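Aminoacyl-tRNA synthetase (Cryptosporidium parvum, PDB 5F9Y) probably acts as a prolyl-tRNA synthetase, a class II enzyme that activates proline with ATP and joins it to its cognate tRNA. Local coordinates at residues A[176-181]-A[269-274]; A[222-227]-A[242-247]. All coordinates share one frame; numbering follows the deposited sequence.

Contact 1 (A[176-181]-A[269-274]); sequences TAHSTR and HQTSWG. With PRO (proline), chain C.
His269 presses one face of its imidazole against the turn where strand 168-178 gives way to helix 181-202. Arg181 N lies over the middle of that face, 3.4 Å from His269 CG, and Thr180 C sits over it nearer the rim. Arg181 CB also comes within 3.5 Å of His269 ND1, while His178 O comes to the ring edge. The ring gets there because CG stands anti to the carbonyl carbon (chi1 -54°), and a hydrogen bond between NE2 and Glu266 OE2 holds its rotation. Thr180 N-caps the helix, its OG1 hydrogen-bonded to Glu183 N. His178 and His269 form a hydrogen-bonded antiparallel pair, His269 N to His178 O being 3.0 Å, and Thr176 and Thr271 make the next. From Thr176 the methyl CG2 meets the edge of the Trp273 indole at CZ2, 3.9 Å away. On the face of the sheet away from Thr176 and His178, Ala177 CB touches Gln270 CG at 4.2 Å. Farther along, Trp273 C lies 3.5 Å from CG of the bound proline, and Ser272 OG is hydrogen-bonded to Glu125, which in turn is hydrogen-bonded to that proline. In this antiparallel sheet of the class II synthetase catalytic core, helix 181-202 packs on the His178 and Trp273 side, helix 125-135 on the Gln270 and Ser272 side, and strand 236-247 flanks strand 265-276 across from strand 168-178.

Contact 2 (A[222-227]-A[242-247]); sequences DITKSI and TSHLLG. With PRO (proline), chain C.
Strands 223-227 and 242-247 run antiparallel at 167°, Ile223-Leu245 and Lys225-Ser243 being hydrogen-bonded pairs and Thr224-His244 and Ser226-Thr242 non-hydrogen-bonded ones. At the Asp222 end the ladder opens into a classic beta bulge: Leu245 O takes two donors, Asp222 N at 3.0 Å and Ile223 N at 3.1 Å, the latter in the carbonyl plane on a lone pair.

Thr224 and His244 lie side by side, pointing the same way. Thr224 OG1 meets the edge of the imidazole and is hydrogen-bonded to His244 ND1 at 3.1 Å; it also bonds Phe218 N, so two partners hold the hydroxyl. The Thr224 methyl, CG2, leans on the same corner of the ring. With its ND1 side tethered, the ring turns NE2 to the bound proline and donates to the carboxylate atom OXT at 3.1 Å, N-H...O angle 153°. The same edge stays close to the ligand's carbons, His244 CD2 lying 3.5 Å from its CA. One step along this face, Ser226 CB packs on Thr242 CG2 at 3.8 Å, and Thr242 also touches AMP. On the opposite face, which also carries Lys225 and Ser243, Ile223 CB meets Leu245 CB at 4.2 Å, the apolar contact of the pair.

Strands 223-231 and 236-247 form a beta hairpin of the class II core whose Thr224-His244-Thr242 face lines the proline and AMP pocket. The second face turns to helix 181-202, where Ser243 OG bonds Val188 O and Lys225 rests on Asp189. Strand 208-211 and the loop after it border the 223-231 edge, and strand 265-276 borders the other.

In the fold
Both contacts are buried antiparallel strand pairs in the class II core, and strands 265-276 and 236-247 are neighbours, so contact 2 continues the sheet of contact 1, within the chain loop that contact 1 closes. Ser272 O probably accepts from His244 N between them, and the Arg181-Asp222 salt bridge ties their ends. Helix 181-202 backs both. Their chemistry differs: beyond its backbone ladder, contact 1 adds a histidine face against a helix start and a methyl at an indole edge, and meets proline through the backbone of Trp273 and Gly274 packed on carbons of its ring, whereas contact 2 supplies a hydrogen bond to the ligand's carboxylate and reaches AMP. Together they form part of the pocket wall, consistent with an amino acid activation site.

Contact 1 (A[176-181]-A[269-274])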
loop_
_atom_site.group_PDB
_atom_site.type_symbol
_atom_site.label_atom_id
_atom_site.label_comp_id
_atom_site.label_asym_id
_atom_site.label_seq_id
_atom_site.Cartn_x
_atom_site.Cartn_y
_atom_site.Cartn_z
ATOM N N THR A 176 -14.800 -15.332 2.367
ATOM C CA THR A 176 -16.189 -15.460 1.958
ATOM C C THR A 176 -16.436 -16.847 1.388
ATOM O O THR A 176 -15.528 -17.486 0.853
ATOM C CB THR A 176 -16.573 -14.405 0.914
ATOM O OG1 THR A 176 -15.831 -14.634 -0.289
ATOM C CG2 THR A 176 -16.271 -13.010 1.429
ATOM N N ALA A 177 -17.681 -17.306 1.509
ATOM C CA ALA A 177 -18.121 -18.581 0.961
ATOM C C ALA A 177 -19.413 -18.368 0.187
ATOM O O ALA A 177 -20.316 -17.667 0.653
ATOM C CB ALA A 177 -18.331 -19.622 2.066
ATOM N N HIS A 178 -19.500 -18.976 -0.995
ATOM C CA HIS A 178 -20.616 -18.754 -1.902
ATOM C C HIS A 178 -21.162 -20.085 -2.400
ATOM O O HIS A 178 -20.513 -21.129 -2.297
ATOM C CB HIS A 178 -20.197 -17.884 -3.094
ATOM C CG HIS A 178 -19.532 -16.602 -2.701
ATOM N ND1 HIS A 178 -20.162 -15.380 -2.788
ATOM C CD2 HIS A 178 -18.293 -16.355 -2.213
ATOM C CE1 HIS A 178 -19.339 -14.434 -2.373
ATOM N NE2 HIS A 178 -18.199 -14.998 -2.018
ATOM N N SER A 179 -22.376 -20.033 -2.952
ATOM C CA SER A 179 -23.023 -21.227 -3.479
ATOM C C SER A 179 -22.627 -21.532 -4.916
ATOM O O SER A 179 -22.803 -22.671 -5.364
ATOM C CB SER A 179 -24.546 -21.089 -3.397
ATOM O OG SER A 179 -25.019 -20.106 -4.301
ATOM N N THR A 180 -22.108 -20.548 -5.647
ATOM C CA THR A 180 -21.680 -20.735 -7.025
ATOM C C THR A 180 -20.299 -20.128 -7.216
ATOM O O THR A 180 -19.928 -19.163 -6.542
ATOM C CB THR A 180 -22.662 -20.095 -8.023
ATOM O OG1 THR A 180 -22.763 -18.689 -7.764
ATOM C CG2 THR A 180 -24.040 -20.731 -7.912
ATOM N N ARG A 181 -19.537 -20.708 -8.146
ATOM C CA ARG A 181 -18.239 -20.140 -8.491
ATOM C C ARG A 181 -18.382 -18.747 -9.088
ATOM O O ARG A 181 -17.517 -17.889 -8.877
ATOM C CB ARG A 181 -17.507 -21.060 -9.469
ATOM C CG ARG A 181 -16.161 -20.530 -9.930
ATOM C CD ARG A 181 -15.654 -21.285 -11.144
ATOM N NE ARG A 181 -14.316 -20.852 -11.534
ATOM C CZ ARG A 181 -13.195 -21.357 -11.031
ATOM N NH1 ARG A 181 -13.248 -22.312 -10.112
ATOM N NH2 ARG A 181 -12.019 -20.908 -11.445
ATOM N N HIS A 269 -17.834 -22.481 -2.595
ATOM C CA HIS A 269 -16.896 -21.714 -3.408
ATOM C C HIS A 269 -16.415 -20.535 -2.570
ATOM O O HIS A 269 -17.177 -19.597 -2.308
ATOM C CB HIS A 269 -17.556 -21.249 -4.705
ATOM C CG HIS A 269 -18.171 -22.359 -5.498
ATOM N ND1 HIS A 269 -17.509 -22.998 -6.523
ATOM C CD2 HIS A 269 -19.387 -22.949 -5.410
ATOM C CE1 HIS A 269 -18.291 -23.932 -7.036
ATOM N NE2 HIS A 269 -19.436 -23.923 -6.378
ATOM N N GLN A 270 -15.156 -20.585 -2.149
ATOM C CA GLN A 270 -14.623 -19.649 -1.172
ATOM C C GLN A 270 -13.667 -18.657 -1.818
ATOM O O GLN A 270 -13.092 -18.906 -2.882
ATOM C CB GLN A 270 -13.902 -20.391 -0.043
ATOM C CG GLN A 270 -14.786 -21.342 0.736
ATOM C CD GLN A 270 -14.036 -22.041 1.846
ATOM O OE1 GLN A 270 -13.758 -23.237 1.764
ATOM N NE2 GLN A 270 -13.703 -21.298 2.893
ATOM N N THR A 271 -13.513 -17.512 -1.154
ATOM C CA THR A 271 -12.526 -16.507 -1.512
ATOM C C THR A 271 -11.810 -16.043 -0.251
ATOM O O THR A 271 -12.342 -16.134 0.859
ATOM C CB THR A 271 -13.151 -15.284 -2.210
ATOM O OG1 THR A 271 -13.805 -14.463 -1.237
ATOM C CG2 THR A 271 -14.158 -15.708 -3.272
ATOM N N SER A 272 -10.592 -15.539 -0.435
ATOM C CA SER A 272 -9.846 -14.915 0.648
ATOM C C SER A 272 -9.013 -13.785 0.062
ATOM O O SER A 272 -8.483 -13.907 -1.045
ATOM C CB SER A 272 -8.955 -15.922 1.386
ATOM O OG SER A 272 -7.838 -16.300 0.602
ATOM N N TRP A 273 -8.913 -12.684 0.806
ATOM C CA TRP A 273 -8.271 -11.475 0.310
ATOM C C TRP A 273 -7.673 -10.706 1.480
ATOM O O TRP A 273 -8.238 -10.682 2.577
ATOM C CB TRP A 273 -9.264 -10.599 -0.469
ATOM C CG TRP A 273 -10.701 -10.805 -0.061
ATOM C CD1 TRP A 273 -11.530 -11.809 -0.469
ATOM C CD2 TRP A 273 -11.471 -9.986 0.826
ATOM N NE1 TRP A 273 -12.765 -11.670 0.115
ATOM C CE2 TRP A 273 -12.756 -10.557 0.913
ATOM C CE3 TRP A 273 -11.201 -8.826 1.557
ATOM C CZ2 TRP A 273 -13.767 -10.009 1.701
ATOM C CZ3 TRP A 273 -12.205 -8.283 2.339
ATOM C CH2 TRP A 273 -13.472 -8.874 2.404
ATOM N N GLY A 274 -6.531 -10.077 1.235
ATOM C CA GLY A 274 -5.792 -9.415 2.297
ATOM C C GLY A 274 -5.105 -8.158 1.814
ATOM O O GLY A 274 -4.707 -8.052 0.650
HETATM N N PRO C . -5.038 -15.301 3.067
HETATM C CA PRO C . -4.497 -14.718 1.835
HETATM C C PRO C . -2.985 -14.538 1.891
HETATM O O PRO C . -2.338 -14.960 2.848
HETATM C CB PRO C . -5.208 -13.362 1.742
HETATM C CG PRO C . -5.655 -13.066 3.131
HETATM C CD PRO C . -5.981 -14.392 3.739
HETATM O OXT PRO C . -2.380 -13.973 0.980
#

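Contact 2 (A[222-227]-A[242-247])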
loop_
_atom_site.group_PDB
_atom_site.type_symbol
_atom_site.label_atom_id
_atom_site.label_comp_id
_atom_site.label_asym_id
_atom_site.label_seq_id
_atom_site.Cartn_x
_atom_site.Cartn_y
_atom_site.Cartn_z
ATOM N N ASP A 222 -7.275 -21.439 -6.513
ATOM C CA ASP A 222 -7.656 -21.730 -7.889
ATOM C C ASP A 222 -7.225 -20.618 -8.837
ATOM O O ASP A 222 -6.423 -20.851 -9.746
ATOM C CB ASP A 222 -9.173 -21.958 -7.967
ATOM C CG ASP A 222 -9.629 -22.407 -9.339
ATOM O OD1 ASP A 222 -9.580 -23.624 -9.614
ATOM O OD2 ASP A 222 -10.045 -21.545 -10.141
ATOM N N ILE A 223 -7.738 -19.405 -8.643
ATOM C CA ILE A 223 -7.327 -18.231 -9.403
ATOM C C ILE A 223 -6.966 -17.133 -8.414
ATOM O O ILE A 223 -7.661 -16.938 -7.409
ATOM C CB ILE A 223 -8.430 -17.754 -10.372
ATOM C CG1 ILE A 223 -8.737 -18.831 -11.413
ATOM C CG2 ILE A 223 -8.024 -16.458 -11.059
ATOM C CD1 ILE A 223 -9.780 -18.413 -12.429
ATOM N N THR A 224 -5.877 -16.419 -8.690
ATOM C CA THR A 224 -5.399 -15.346 -7.825
ATOM C C THR A 224 -5.222 -14.082 -8.651
ATOM O O THR A 224 -4.454 -14.070 -9.618
ATOM C CB THR A 224 -4.081 -15.727 -7.145
ATOM O OG1 THR A 224 -4.324 -16.740 -6.158
ATOM C CG2 THR A 224 -3.449 -14.510 -6.480
ATOM N N LYS A 225 -5.930 -13.023 -8.270
ATOM C CA LYS A 225 -5.793 -11.714 -8.888
ATOM C C LYS A 225 -5.137 -10.757 -7.901
ATOM O O LYS A 225 -5.306 -10.883 -6.686
ATOM C CB LYS A 225 -7.153 -11.173 -9.336
ATOM C CG LYS A 225 -7.870 -12.069 -10.337
ATOM C CD LYS A 225 -9.219 -11.490 -10.728
ATOM C CE LYS A 225 -9.968 -12.414 -11.675
ATOM N NZ LYS A 225 -9.231 -12.621 -12.950
ATOM N N SER A 226 -4.379 -9.799 -8.429
ATOM C CA SER A 226 -3.595 -8.920 -7.575
ATOM C C SER A 226 -3.395 -7.574 -8.254
ATOM O O SER A 226 -3.700 -7.392 -9.435
ATOM C CB SER A 226 -2.238 -9.543 -7.237
ATOM O OG SER A 226 -1.405 -9.579 -8.383
ATOM N N ILE A 227 -2.873 -6.625 -7.480
ATOM C CA ILE A 227 -2.448 -5.323 -7.978
ATOM C C ILE A 227 -0.948 -5.202 -7.750
ATOM O O ILE A 227 -0.454 -5.521 -6.662
ATOM C CB ILE A 227 -3.206 -4.171 -7.293
ATOM C CG1 ILE A 227 -3.293 -4.404 -5.785
ATOM C CG2 ILE A 227 -4.596 -4.022 -7.880
ATOM C CD1 ILE A 227 -3.943 -3.267 -5.039
ATOM N N THR A 242 -3.615 -8.757 -2.789
ATOM C CA THR A 242 -4.045 -9.971 -3.470
ATOM C C THR A 242 -5.481 -10.313 -3.102
ATOM O O THR A 242 -5.934 -10.063 -1.982
ATOM C CB THR A 242 -3.143 -11.164 -3.128
ATOM O OG1 THR A 242 -2.960 -11.235 -1.708
ATOM C CG2 THR A 242 -1.791 -11.027 -3.810
ATOM N N SER A 243 -6.188 -10.908 -4.064
ATOM C CA SER A 243 -7.566 -11.359 -3.885
ATOM C C SER A 243 -7.686 -12.732 -4.531
ATOM O O SER A 243 -7.605 -12.848 -5.758
ATOM C CB SER A 243 -8.556 -10.368 -4.501
ATOM O OG SER A 243 -9.896 -10.756 -4.253
ATOM N N HIS A 244 -7.883 -13.767 -3.717
ATOM C CA HIS A 244 -7.802 -15.152 -4.170
ATOM C C HIS A 244 -9.190 -15.746 -4.373
ATOM O O HIS A 244 -10.058 -15.622 -3.502
ATOM C CB HIS A 244 -7.030 -16.007 -3.164
ATOM C CG HIS A 244 -5.763 -15.380 -2.683
ATOM N ND1 HIS A 244 -4.646 -15.251 -3.481
ATOM C CD2 HIS A 244 -5.432 -14.846 -1.484
ATOM C CE1 HIS A 244 -3.683 -14.663 -2.794
ATOM N NE2 HIS A 244 -4.134 -14.407 -1.579
ATOM N N LEU A 245 -9.388 -16.403 -5.513
ATOM C CA LEU A 245 -10.547 -17.268 -5.723
ATOM C C LEU A 245 -10.132 -18.677 -5.320
ATOM O O LEU A 245 -9.465 -19.382 -6.080
ATOM C CB LEU A 245 -11.022 -17.214 -7.170
ATOM C CG LEU A 245 -12.126 -18.217 -7.523
ATOM C CD1 LEU A 245 -13.404 -17.917 -6.749
ATOM C CD2 LEU A 245 -12.390 -18.240 -9.023
ATOM N N LEU A 246 -10.514 -19.086 -4.108
ATOM C CA LEU A 246 -10.113 -20.398 -3.616
ATOM C C LEU A 246 -10.890 -21.528 -4.279
ATOM O O LEU A 246 -10.418 -22.670 -4.276
ATOM C CB LEU A 246 -10.287 -20.465 -2.098
ATOM C CG LEU A 246 -9.516 -19.413 -1.302
ATOM C CD1 LEU A 246 -9.761 -19.578 0.188
ATOM C CD2 LEU A 246 -8.030 -19.484 -1.617
ATOM N N GLY A 247 -12.058 -21.234 -4.848
ATOM C CA GLY A 247 -12.849 -22.277 -5.476
ATOM C C GLY A 247 -13.345 -23.280 -4.452
ATOM O O GLY A 247 -13.709 -22.930 -3.324
HETATM N N PRO C . -5.038 -15.301 3.067
HETATM C CA PRO C . -4.497 -14.718 1.835
HETATM C C PRO C . -2.985 -14.538 1.891
HETATM O O PRO C . -2.338 -14.960 2.848
HETATM C CB PRO C . -5.208 -13.362 1.742
HETATM C CG PRO C . -5.655 -13.066 3.131
HETATM C CD PRO C . -5.981 -14.392 3.739
HETATM O OXT PRO C . -2.380 -13.973 0.980
#